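Local coordinates for protein putative HAD-hydrolase YfnB (PDB 3ED5) that is a putative hydrolase of the haloacid dehalogenase superfamily, probably acting as a phosphatase on substrates such as nucleoside 5'-monophosphates, at residues 10-14 / 15-19; 77-81 / 82-86; 109-112 / 113-117. All blocks are in the same frame, centred on the assembly; numbering follows the deposited sequence.

Interaction 1. Residues 10-14 / 15-19; sequences LLFDV and DDTIL
The DxDxT signature of haloacid dehalogenase hydrolases, here D13-V14-D15-D16-T17, forms the loop that follows strand 9-12, and D13 and T17 touch across it. By similarity D13 is the nucleophile. T17 OG1 donates to D13 OD2 at 2.6 Å, on the anti lone pair that faces away from the other carboxylate oxygen. With CG anti to the backbone N (chi1 174°), the D13 carboxylate lies beside the T17 hydroxyl, and the two side chains cross at about a right angle. D13 OD1 accepts a hydrogen bond from a water at 3.0 Å and also forms a salt bridge with K158. The same water accepts from D15 N.

The turn winds round one carbonyl. V14 O accepts from T17 N, from I18 N at 3.0 Å and from L19 N at 3.1 Å. The L19 bond is almost straight (176°), whereas T17 N sits well above the carbonyl plane. V14 and L19 lie side by side, with V14 CG1 3.6 Å from L19 CD1. I18 CG2 meets F12 CD1 at 3.9 Å. The D15 carboxylate is held by R135 (salt bridge) and Q132 (hydrogen bond).

Three N-H groups on V14 O hold the loop in shape. In the conformer described, T17 and K158 each hold one D13 oxygen, which would steady the carboxylate of the presumed nucleophile.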
ATOM      1  N   LEU A  10     -11.528  -7.693   8.141  1.00 29.96           N
ATOM      2  CA  LEU A  10     -11.175  -6.636   7.165  1.00 30.09           C
ATOM      3  C   LEU A  10      -9.667  -6.657   6.939  1.00 28.99           C
ATOM      4  O   LEU A  10      -8.896  -6.625   7.914  1.00 31.06           O
ATOM      5  CB  LEU A  10     -11.618  -5.229   7.641  1.00 29.04           C
ATOM      6  CG  LEU A  10     -13.090  -5.199   8.110  1.00 30.60           C
ATOM      7  CD1 LEU A  10     -13.441  -3.814   8.668  1.00 31.91           C
ATOM      8  CD2 LEU A  10     -14.055  -5.600   6.979  1.00 29.27           C
ATOM      9  N   LEU A  11      -9.258  -6.745   5.674  1.00 29.76           N
ATOM     10  CA  LEU A  11      -7.856  -6.705   5.316  1.00 29.26           C
ATOM     11  C   LEU A  11      -7.572  -5.342   4.671  1.00 30.16           C
ATOM     12  O   LEU A  11      -8.171  -4.997   3.652  1.00 30.59           O
ATOM     13  CB  LEU A  11      -7.515  -7.814   4.312  1.00 29.99           C
ATOM     14  CG  LEU A  11      -8.046  -9.242   4.624  1.00 30.27           C
ATOM     15  CD1 LEU A  11      -7.572 -10.204   3.527  1.00 29.60           C
ATOM     16  CD2 LEU A  11      -7.582  -9.754   5.990  1.00 30.75           C
ATOM     17  N   PHE A  12      -6.676  -4.588   5.288  1.00 31.10           N
ATOM     18  CA  PHE A  12      -6.390  -3.246   4.785  1.00 30.83           C
ATOM     19  C   PHE A  12      -4.997  -3.206   4.185  1.00 31.04           C
ATOM     20  O   PHE A  12      -4.020  -3.607   4.802  1.00 30.94           O
ATOM     21  CB  PHE A  12      -6.418  -2.222   5.940  1.00 31.47           C
ATOM     22  CG  PHE A  12      -7.781  -1.731   6.298  1.00 32.52           C
ATOM     23  CD1 PHE A  12      -8.342  -0.616   5.679  1.00 31.78           C
ATOM     24  CD2 PHE A  12      -8.514  -2.383   7.301  1.00 31.31           C
ATOM     25  CE1 PHE A  12      -9.652  -0.180   6.024  1.00 32.15           C
ATOM     26  CE2 PHE A  12      -9.801  -1.936   7.672  1.00 33.70           C
ATOM     27  CZ  PHE A  12     -10.366  -0.849   7.038  1.00 33.71           C
ATOM     28  N   ASP A  13      -4.926  -2.660   2.980  1.00 31.54           N
ATOM     29  CA  ASP A  13      -3.674  -2.166   2.427  0.50 31.53           C
ATOM     30  C   ASP A  13      -3.224  -0.946   3.261  1.00 31.56           C
ATOM     31  O   ASP A  13      -4.030  -0.321   3.954  1.00 31.40           O
ATOM     32  CB  ASP A  13      -3.915  -1.790   0.957  0.50 31.65           C
ATOM     33  CG  ASP A  13      -2.714  -1.115   0.318  0.50 31.99           C
ATOM     34  OD1 ASP A  13      -1.663  -1.774   0.117  0.50 30.47           O
ATOM     35  OD2 ASP A  13      -2.856   0.072   0.013  0.50 34.33           O
ATOM     36  N   VAL A  14      -1.932  -0.587   3.186  1.00 31.31           N
ATOM     37  CA  VAL A  14      -1.400   0.542   3.973  1.00 31.63           C
ATOM     38  C   VAL A  14      -1.352   1.811   3.115  1.00 30.84           C
ATOM     39  O   VAL A  14      -2.029   2.822   3.388  1.00 31.21           O
ATOM     40  CB  VAL A  14       0.034   0.231   4.526  1.00 30.99           C
ATOM     41  CG1 VAL A  14       0.605   1.436   5.310  1.00 30.66           C
ATOM     42  CG2 VAL A  14      -0.020  -0.976   5.519  1.00 30.34           C
ATOM     43  N   ASP A  15      -0.515   1.752   2.094  1.00 31.69           N
ATOM     44  CA  ASP A  15      -0.125   2.999   1.404  1.00 31.16           C
ATOM     45  C   ASP A  15      -1.220   3.547   0.501  1.00 31.56           C
ATOM     46  O   ASP A  15      -1.703   2.866  -0.407  1.00 33.07           O
ATOM     47  CB  ASP A  15       1.192   2.795   0.641  1.00 31.62           C
ATOM     48  CG  ASP A  15       2.346   2.596   1.587  1.00 33.59           C
ATOM     49  OD1 ASP A  15       2.309   3.216   2.667  1.00 33.71           O
ATOM     50  OD2 ASP A  15       3.277   1.841   1.255  1.00 35.28           O
ATOM     51  N   ASP A  16      -1.572   4.789   0.784  1.00 32.23           N
ATOM     52  CA  ASP A  16      -2.653   5.522   0.117  1.00 33.15           C
ATOM     53  C   ASP A  16      -3.993   4.838   0.325  1.00 32.80           C
ATOM     54  O   ASP A  16      -4.931   5.087  -0.419  1.00 34.26           O
ATOM     55  CB  ASP A  16      -2.345   5.749  -1.367  1.00 33.58           C
ATOM     56  CG  ASP A  16      -1.143   6.646  -1.545  1.00 34.39           C
ATOM     57  OD1 ASP A  16      -1.014   7.614  -0.756  1.00 34.59           O
ATOM     58  OD2 ASP A  16      -0.369   6.366  -2.471  1.00 38.91           O
ATOM     59  N   THR A  17      -4.082   4.028   1.389  1.00 33.78           N
ATOM     60  CA  THR A  17      -5.361   3.446   1.824  1.00 33.33           C
ATOM     61  C   THR A  17      -5.656   4.005   3.212  1.00 32.95           C
ATOM     62  O   THR A  17      -6.667   4.680   3.386  1.00 32.68           O
ATOM     63  CB  THR A  17      -5.304   1.903   1.809  1.00 33.41           C
ATOM     64  OG1 THR A  17      -5.038   1.461   0.468  1.00 34.45           O
ATOM     65  CG2 THR A  17      -6.666   1.291   2.260  1.00 33.93           C
ATOM     66  N   ILE A  18      -4.739   3.794   4.173  1.00 32.44           N
ATOM     67  CA  ILE A  18      -4.867   4.398   5.509  1.00 31.22           C
ATOM     68  C   ILE A  18      -3.747   5.394   5.851  1.00 31.35           C
ATOM     69  O   ILE A  18      -3.960   6.277   6.651  1.00 31.23           O
ATOM     70  CB  ILE A  18      -5.030   3.328   6.658  1.00 31.63           C
ATOM     71  CG1 ILE A  18      -3.856   2.329   6.652  1.00 31.18           C
ATOM     72  CG2 ILE A  18      -6.398   2.650   6.523  1.00 32.86           C
ATOM     73  CD1 ILE A  18      -3.938   1.153   7.721  1.00 32.32           C
ATOM     74  N   LEU A  19      -2.573   5.237   5.242  1.00 31.63           N
ATOM     75  CA  LEU A  19      -1.490   6.222   5.394  1.00 31.45           C
ATOM     76  C   LEU A  19      -1.366   6.985   4.096  1.00 30.87           C
ATOM     77  O   LEU A  19      -1.564   6.407   3.030  1.00 31.40           O
ATOM     78  CB  LEU A  19      -0.158   5.517   5.719  1.00 31.16           C
ATOM     79  CG  LEU A  19      -0.074   4.902   7.119  1.00 31.91           C
ATOM     80  CD1 LEU A  19       1.349   4.310   7.341  1.00 33.69           C
ATOM     81  CD2 LEU A  19      -0.384   5.949   8.178  1.00 33.20           C
TER
HETATM   82  O   HOH W   1       0.956  -0.985   1.327  1.00 34.40           O

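Interaction 2. Residues 77-81 / 82-86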
ATOM      1  N   LEU A  77      16.580   6.560 -12.879  1.00 29.22           N
ATOM      2  CA  LEU A  77      16.196   7.965 -13.073  1.00 28.78           C
ATOM      3  C   LEU A  77      17.421   8.853 -13.276  1.00 28.73           C
ATOM      4  O   LEU A  77      17.546   9.549 -14.314  1.00 26.79           O
ATOM      5  CB  LEU A  77      15.401   8.453 -11.857  1.00 29.23           C
ATOM      6  CG  LEU A  77      14.968   9.919 -11.897  1.00 29.23           C
ATOM      7  CD1 LEU A  77      13.886  10.127 -12.965  1.00 32.31           C
ATOM      8  CD2 LEU A  77      14.496  10.335 -10.484  1.00 34.28           C
ATOM      9  N   LEU A  78      18.349   8.844 -12.315  1.00 28.28           N
ATOM     10  CA  LEU A  78      19.473   9.801 -12.410  0.50 28.33           C
ATOM     11  C   LEU A  78      20.420   9.524 -13.563  1.00 27.69           C
ATOM     12  O   LEU A  78      20.958  10.470 -14.159  1.00 27.19           O
ATOM     13  CB  LEU A  78      20.233   9.923 -11.077  0.50 28.98           C
ATOM     14  CG  LEU A  78      19.382  10.469  -9.922  0.50 30.13           C
ATOM     15  CD1 LEU A  78      20.134  10.398  -8.611  0.50 31.42           C
ATOM     16  CD2 LEU A  78      18.913  11.878 -10.194  0.50 30.80           C
ATOM     17  N   LYS A  79      20.619   8.259 -13.921  1.00 27.39           N
ATOM     18  CA  LYS A  79      21.511   7.924 -15.059  1.00 28.25           C
ATOM     19  C   LYS A  79      21.099   8.567 -16.408  1.00 26.97           C
ATOM     20  O   LYS A  79      21.960   9.067 -17.167  1.00 26.80           O
ATOM     21  CB  LYS A  79      21.626   6.399 -15.213  1.00 28.52           C
ATOM     22  CG  LYS A  79      22.693   5.927 -16.194  1.00 34.61           C
ATOM     23  CD  LYS A  79      22.464   4.472 -16.601  1.00 42.22           C
ATOM     24  CE  LYS A  79      22.518   3.516 -15.440  1.00 46.89           C
ATOM     25  NZ  LYS A  79      21.897   2.219 -15.882  1.00 51.37           N
ATOM     26  N   GLU A  80      19.789   8.653 -16.657  1.00 27.47           N
ATOM     27  CA  GLU A  80      19.304   9.173 -17.930  1.00 27.74           C
ATOM     28  C   GLU A  80      19.352  10.706 -17.962  1.00 27.90           C
ATOM     29  O   GLU A  80      19.313  11.314 -19.033  1.00 27.13           O
ATOM     30  CB  GLU A  80      17.900   8.622 -18.237  1.00 28.35           C
ATOM     31  CG  GLU A  80      16.798   9.244 -17.442  1.00 28.22           C
ATOM     32  CD  GLU A  80      15.399   8.744 -17.898  1.00 31.64           C
ATOM     33  OE1 GLU A  80      14.412   9.011 -17.185  1.00 29.98           O
ATOM     34  OE2 GLU A  80      15.311   8.137 -18.977  1.00 34.36           O
ATOM     35  N   TYR A  81      19.473  11.311 -16.778  1.00 29.23           N
ATOM     36  CA  TYR A  81      19.753  12.757 -16.623  1.00 31.71           C
ATOM     37  C   TYR A  81      21.257  13.040 -16.482  1.00 33.25           C
ATOM     38  O   TYR A  81      21.673  14.187 -16.213  1.00 35.39           O
ATOM     39  CB  TYR A  81      18.888  13.370 -15.485  1.00 32.24           C
ATOM     40  CG  TYR A  81      17.411  13.397 -15.877  1.00 32.38           C
ATOM     41  CD1 TYR A  81      16.533  12.370 -15.516  1.00 32.09           C
ATOM     42  CD2 TYR A  81      16.923  14.424 -16.705  1.00 34.40           C
ATOM     43  CE1 TYR A  81      15.213  12.386 -15.950  1.00 33.19           C
ATOM     44  CE2 TYR A  81      15.603  14.452 -17.118  1.00 31.53           C
ATOM     45  CZ  TYR A  81      14.760  13.449 -16.751  1.00 33.82           C
ATOM     46  OH  TYR A  81      13.461  13.530 -17.211  1.00 38.59           O
ATOM     47  N   GLY A  82      22.082  12.028 -16.746  1.00 33.55           N
ATOM     48  CA  GLY A  82      23.538  12.206 -16.881  1.00 36.77           C
ATOM     49  C   GLY A  82      24.352  12.098 -15.598  1.00 38.47           C
ATOM     50  O   GLY A  82      25.537  12.451 -15.592  1.00 39.49           O
ATOM     51  N   TYR A  83      23.729  11.638 -14.512  1.00 38.76           N
ATOM     52  CA  TYR A  83      24.416  11.456 -13.221  1.00 40.48           C
ATOM     53  C   TYR A  83      24.806   9.996 -13.002  1.00 42.14           C
ATOM     54  O   TYR A  83      23.961   9.094 -13.164  1.00 43.06           O
ATOM     55  CB  TYR A  83      23.530  11.894 -12.039  1.00 40.05           C
ATOM     56  CG  TYR A  83      23.010  13.327 -12.066  1.00 40.10           C
ATOM     57  CD1 TYR A  83      23.768  14.392 -11.537  1.00 40.48           C
ATOM     58  CD2 TYR A  83      21.753  13.624 -12.595  1.00 38.39           C
ATOM     59  CE1 TYR A  83      23.267  15.709 -11.553  1.00 39.55           C
ATOM     60  CE2 TYR A  83      21.246  14.925 -12.613  1.00 38.70           C
ATOM     61  CZ  TYR A  83      22.015  15.965 -12.092  1.00 41.86           C
ATOM     62  OH  TYR A  83      21.506  17.244 -12.119  1.00 40.82           O
ATOM     63  N   GLU A  84      26.061   9.751 -12.606  1.00 42.92           N
ATOM     64  CA  GLU A  84      26.493   8.415 -12.198  0.50 43.60           C
ATOM     65  C   GLU A  84      26.135   8.244 -10.722  1.00 44.01           C
ATOM     66  O   GLU A  84      26.708   8.923  -9.854  1.00 45.57           O
ATOM     67  CB  GLU A  84      27.996   8.209 -12.452  0.50 44.19           C
ATOM     68  CG  GLU A  84      28.307   7.647 -13.841  0.50 44.54           C
ATOM     69  CD  GLU A  84      27.471   8.289 -14.932  0.50 45.96           C
ATOM     70  OE1 GLU A  84      27.848   9.380 -15.405  0.50 45.74           O
ATOM     71  OE2 GLU A  84      26.434   7.699 -15.312  0.50 47.11           O
ATOM     72  N   ALA A  85      25.189   7.351 -10.462  1.00 43.16           N
ATOM     73  CA  ALA A  85      24.514   7.217  -9.188  1.00 42.21           C
ATOM     74  C   ALA A  85      24.528   5.780  -8.702  1.00 40.70           C
ATOM     75  O   ALA A  85      24.342   4.836  -9.476  1.00 40.49           O
ATOM     76  CB  ALA A  85      23.081   7.658  -9.365  1.00 42.63           C
ATOM     77  N   ASP A  86      24.758   5.628  -7.412  1.00 39.42           N
ATOM     78  CA  ASP A  86      24.721   4.332  -6.774  1.00 37.84           C
ATOM     79  C   ASP A  86      23.275   4.101  -6.313  1.00 37.10           C
ATOM     80  O   ASP A  86      22.847   4.681  -5.312  1.00 35.40           O
ATOM     81  CB  ASP A  86      25.672   4.353  -5.577  1.00 38.27           C
ATOM     82  CG  ASP A  86      25.740   3.045  -4.871  1.00 40.61           C
ATOM     83  OD1 ASP A  86      24.730   2.324  -4.847  1.00 38.20           O
ATOM     84  OD2 ASP A  86      26.817   2.716  -4.331  1.00 46.76           O
TER
HETATM   85  O   HOH W   2      24.551   8.518 -17.199  1.00 38.27           O
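A Schellman motif ends helix 66-80, with G82 as its C-prime residue. Two backbone bonds define it. Y83 N reaches back to L78 O at 3.0 Å, and G82 N bonds to K79 O at 3.0 Å. Both donors stand above the plane of the carbonyl they reach. G82 has the positive phi (88°) that marks the C-prime position of this motif.

The motif sets L78 against Y83 and A85. L78 CB is 4.0 Å from Y83 CB and equally far from A85 CB. The side chains of L78 and Y83 cross obliquely. With Y83 CG beside its own backbone N (chi1 -57°), the ring presents its CD2 edge to L78 O at 3.6 Å, and that oxygen lies near the ring plane. Farther along the ring, Y83 CE2 touches Y81 CB at 4.0 Å.

K79 CA makes a CH...O contact with Y83 O at 3.3 Å. In the E84 conformer described, a water donates to both K79 O and E84 OE2 and so links the helix end to that carboxylate. K79 O then has two donors, G82 N and the water.

The contact is at the surface, but L78 is buried. It touches F33 of helix 21-35, M44 of helix 42-60 and L90 of helix 87-98. I38, in a loop, meets both L78 and Y83. A85 also rests on L90. D86 then caps the start of helix 87-98 through L89 N, so the short link joins two helices of this all-helical part of the fold.

Interaction 3. Residues 109-112 / 113-117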
ATOM      1  N   PHE A 109      -7.610   7.439  11.269  1.00 31.75           N
ATOM      2  CA  PHE A 109      -7.448   7.044  12.683  1.00 32.17           C
ATOM      3  C   PHE A 109      -8.816   6.761  13.320  1.00 32.57           C
ATOM      4  O   PHE A 109      -9.007   5.717  13.974  1.00 32.15           O
ATOM      5  CB  PHE A 109      -6.660   8.073  13.500  1.00 32.52           C
ATOM      6  CG  PHE A 109      -6.341   7.616  14.877  1.00 31.44           C
ATOM      7  CD1 PHE A 109      -5.121   6.997  15.138  1.00 32.47           C
ATOM      8  CD2 PHE A 109      -7.266   7.776  15.919  1.00 32.91           C
ATOM      9  CE1 PHE A 109      -4.796   6.546  16.420  1.00 31.91           C
ATOM     10  CE2 PHE A 109      -6.956   7.313  17.206  1.00 34.24           C
ATOM     11  CZ  PHE A 109      -5.705   6.714  17.449  1.00 32.47           C
ATOM     12  N   ASP A 110      -9.756   7.682  13.136  1.00 33.02           N
ATOM     13  CA  ASP A 110     -11.089   7.504  13.732  1.00 34.25           C
ATOM     14  C   ASP A 110     -11.792   6.261  13.154  1.00 34.15           C
ATOM     15  O   ASP A 110     -12.449   5.493  13.907  1.00 33.66           O
ATOM     16  CB  ASP A 110     -11.942   8.753  13.542  1.00 34.61           C
ATOM     17  CG  ASP A 110     -11.425   9.944  14.342  1.00 38.78           C
ATOM     18  OD1 ASP A 110     -10.607   9.761  15.290  1.00 41.63           O
ATOM     19  OD2 ASP A 110     -11.836  11.079  14.014  1.00 43.69           O
ATOM     20  N   LEU A 111     -11.646   6.068  11.840  1.00 33.84           N
ATOM     21  CA  LEU A 111     -12.243   4.895  11.172  1.00 34.80           C
ATOM     22  C   LEU A 111     -11.687   3.606  11.761  1.00 34.05           C
ATOM     23  O   LEU A 111     -12.441   2.748  12.245  1.00 33.28           O
ATOM     24  CB  LEU A 111     -12.025   4.912   9.655  1.00 35.93           C
ATOM     25  CG  LEU A 111     -12.515   3.588   9.023  1.00 37.05           C
ATOM     26  CD1 LEU A 111     -14.047   3.716   8.795  1.00 38.72           C
ATOM     27  CD2 LEU A 111     -11.787   3.154   7.810  1.00 39.00           C
ATOM     28  N   ILE A 112     -10.369   3.454  11.743  1.00 32.46           N
ATOM     29  CA  ILE A 112      -9.745   2.230  12.265  1.00 33.23           C
ATOM     30  C   ILE A 112     -10.110   1.978  13.752  1.00 32.73           C
ATOM     31  O   ILE A 112     -10.417   0.850  14.144  1.00 32.93           O
ATOM     32  CB  ILE A 112      -8.222   2.268  12.025  1.00 32.53           C
ATOM     33  CG1 ILE A 112      -7.929   2.197  10.503  1.00 33.63           C
ATOM     34  CG2 ILE A 112      -7.465   1.188  12.813  1.00 31.73           C
ATOM     35  CD1 ILE A 112      -8.520   0.920   9.796  1.00 33.72           C
ATOM     36  N   SER A 113     -10.074   3.032  14.567  1.00 32.88           N
ATOM     37  CA  SER A 113     -10.430   2.910  15.992  1.00 33.91           C
ATOM     38  C   SER A 113     -11.868   2.397  16.155  1.00 34.25           C
ATOM     39  O   SER A 113     -12.147   1.510  16.994  1.00 34.72           O
ATOM     40  CB  SER A 113     -10.284   4.265  16.681  1.00 34.66           C
ATOM     41  OG  SER A 113     -10.726   4.164  18.019  1.00 37.08           O
ATOM     42  N   ASN A 114     -12.788   2.961  15.380  1.00 33.75           N
ATOM     43  CA  ASN A 114     -14.181   2.506  15.403  1.00 35.23           C
ATOM     44  C   ASN A 114     -14.312   1.053  14.913  1.00 35.18           C
ATOM     45  O   ASN A 114     -14.996   0.243  15.536  1.00 35.15           O
ATOM     46  CB  ASN A 114     -15.081   3.462  14.580  1.00 35.48           C
ATOM     47  CG  ASN A 114     -15.463   4.717  15.353  1.00 37.34           C
ATOM     48  OD1 ASN A 114     -15.467   4.717  16.587  1.00 38.60           O
ATOM     49  ND2 ASN A 114     -15.796   5.797  14.628  1.00 39.45           N
ATOM     50  N   LEU A 115     -13.658   0.722  13.798  1.00 35.09           N
ATOM     51  CA  LEU A 115     -13.820  -0.634  13.244  1.00 34.58           C
ATOM     52  C   LEU A 115     -13.222  -1.733  14.113  1.00 34.33           C
ATOM     53  O   LEU A 115     -13.753  -2.860  14.155  1.00 33.42           O
ATOM     54  CB  LEU A 115     -13.249  -0.714  11.829  1.00 34.49           C
ATOM     55  CG  LEU A 115     -13.851   0.225  10.776  1.00 34.56           C
ATOM     56  CD1 LEU A 115     -13.210  -0.077   9.408  1.00 36.60           C
ATOM     57  CD2 LEU A 115     -15.380   0.142  10.692  1.00 38.84           C
ATOM     58  N   GLN A 116     -12.141  -1.408  14.826  1.00 32.87           N
ATOM     59  CA  GLN A 116     -11.491  -2.361  15.699  1.00 33.52           C
ATOM     60  C   GLN A 116     -12.479  -2.899  16.762  1.00 33.66           C
ATOM     61  O   GLN A 116     -12.335  -4.021  17.224  1.00 33.57           O
ATOM     62  CB  GLN A 116     -10.243  -1.722  16.336  1.00 34.07           C
ATOM     63  CG  GLN A 116      -9.368  -2.657  17.178  1.00 34.65           C
ATOM     64  CD  GLN A 116      -9.886  -2.844  18.598  1.00 38.18           C
ATOM     65  OE1 GLN A 116     -10.621  -2.002  19.132  1.00 36.97           O
ATOM     66  NE2 GLN A 116      -9.525  -3.972  19.216  1.00 41.81           N
ATOM     67  N   GLN A 117     -13.456  -2.079  17.132  1.00 33.47           N
ATOM     68  CA  GLN A 117     -14.458  -2.463  18.150  1.00 35.32           C
ATOM     69  C   GLN A 117     -15.419  -3.524  17.643  1.00 34.61           C
ATOM     70  O   GLN A 117     -16.084  -4.195  18.456  1.00 35.40           O
ATOM     71  CB  GLN A 117     -15.254  -1.237  18.568  1.00 36.31           C
ATOM     72  CG  GLN A 117     -14.387  -0.070  18.982  1.00 41.08           C
ATOM     73  CD  GLN A 117     -14.437   0.169  20.445  1.00 48.81           C
ATOM     74  OE1 GLN A 117     -13.537  -0.240  21.185  1.00 53.12           O
ATOM     75  NE2 GLN A 117     -15.514   0.810  20.900  1.00 51.21           N
TER
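L111 O accepts from L115 N at 2.8 Å, the shortest of the four i to i+4 backbone bonds that join 109-112 to 113-116 in helix 108-116. The N-H points nearly straight down the L111 carbonyl. The other three bonds run from S113 N to F109 O, from N114 N to D110 O and from Q116 N to I112 O, each at 2.9 Å.

The same step of four carries the main side-chain contact. The side chains of L111 and L115 cross at a slant, and L115 CD1 fits against the branch point of L111, 3.8 Å from L111 CG. It is also near both L111 methyl groups. L111 CG lies anti to the backbone N (chi1 173°), which turns the side chain along the helix toward L115. L115 CG is 3.2 Å from L111 O.

N114 CB is 3.4 Å from D110 O. The N114 amide is held by Y227, to which N114 ND2 is hydrogen-bonded.

The leucine pair faces helix 226-230, where L111 meets L226 and Y227 and L115 meets L230. L115 also reaches strand 9-12, as does I112 through F12. The carbonyls of 109-112 are thus paired with N-H groups of the helix, while L111 makes apolar contacts with helix 226-230, and L115 with both that helix and the sheet.

How the interactions relate
Interactions 1 and 3 belong to the same core around the parallel sheet. Their centres are 13 Å apart, and they touch directly. F12 CZ lies 3.8 Å from I112 CD1, and L10 CD1 is 3.8 Å from L115 CD1. Helix 108-116 therefore packs on the strand that leads to the presumed nucleophile D13, while the side chain of I112 stays about 10 Å from that of D13. Interaction 2 is remote, away from the active site. Its centre is 33 Å from that of interaction 1 and 44 Å from that of interaction 3, across the chain's centre from the latter. Its nearest atoms are about 17 Å from interaction 1 and about 31 Å from interaction 3.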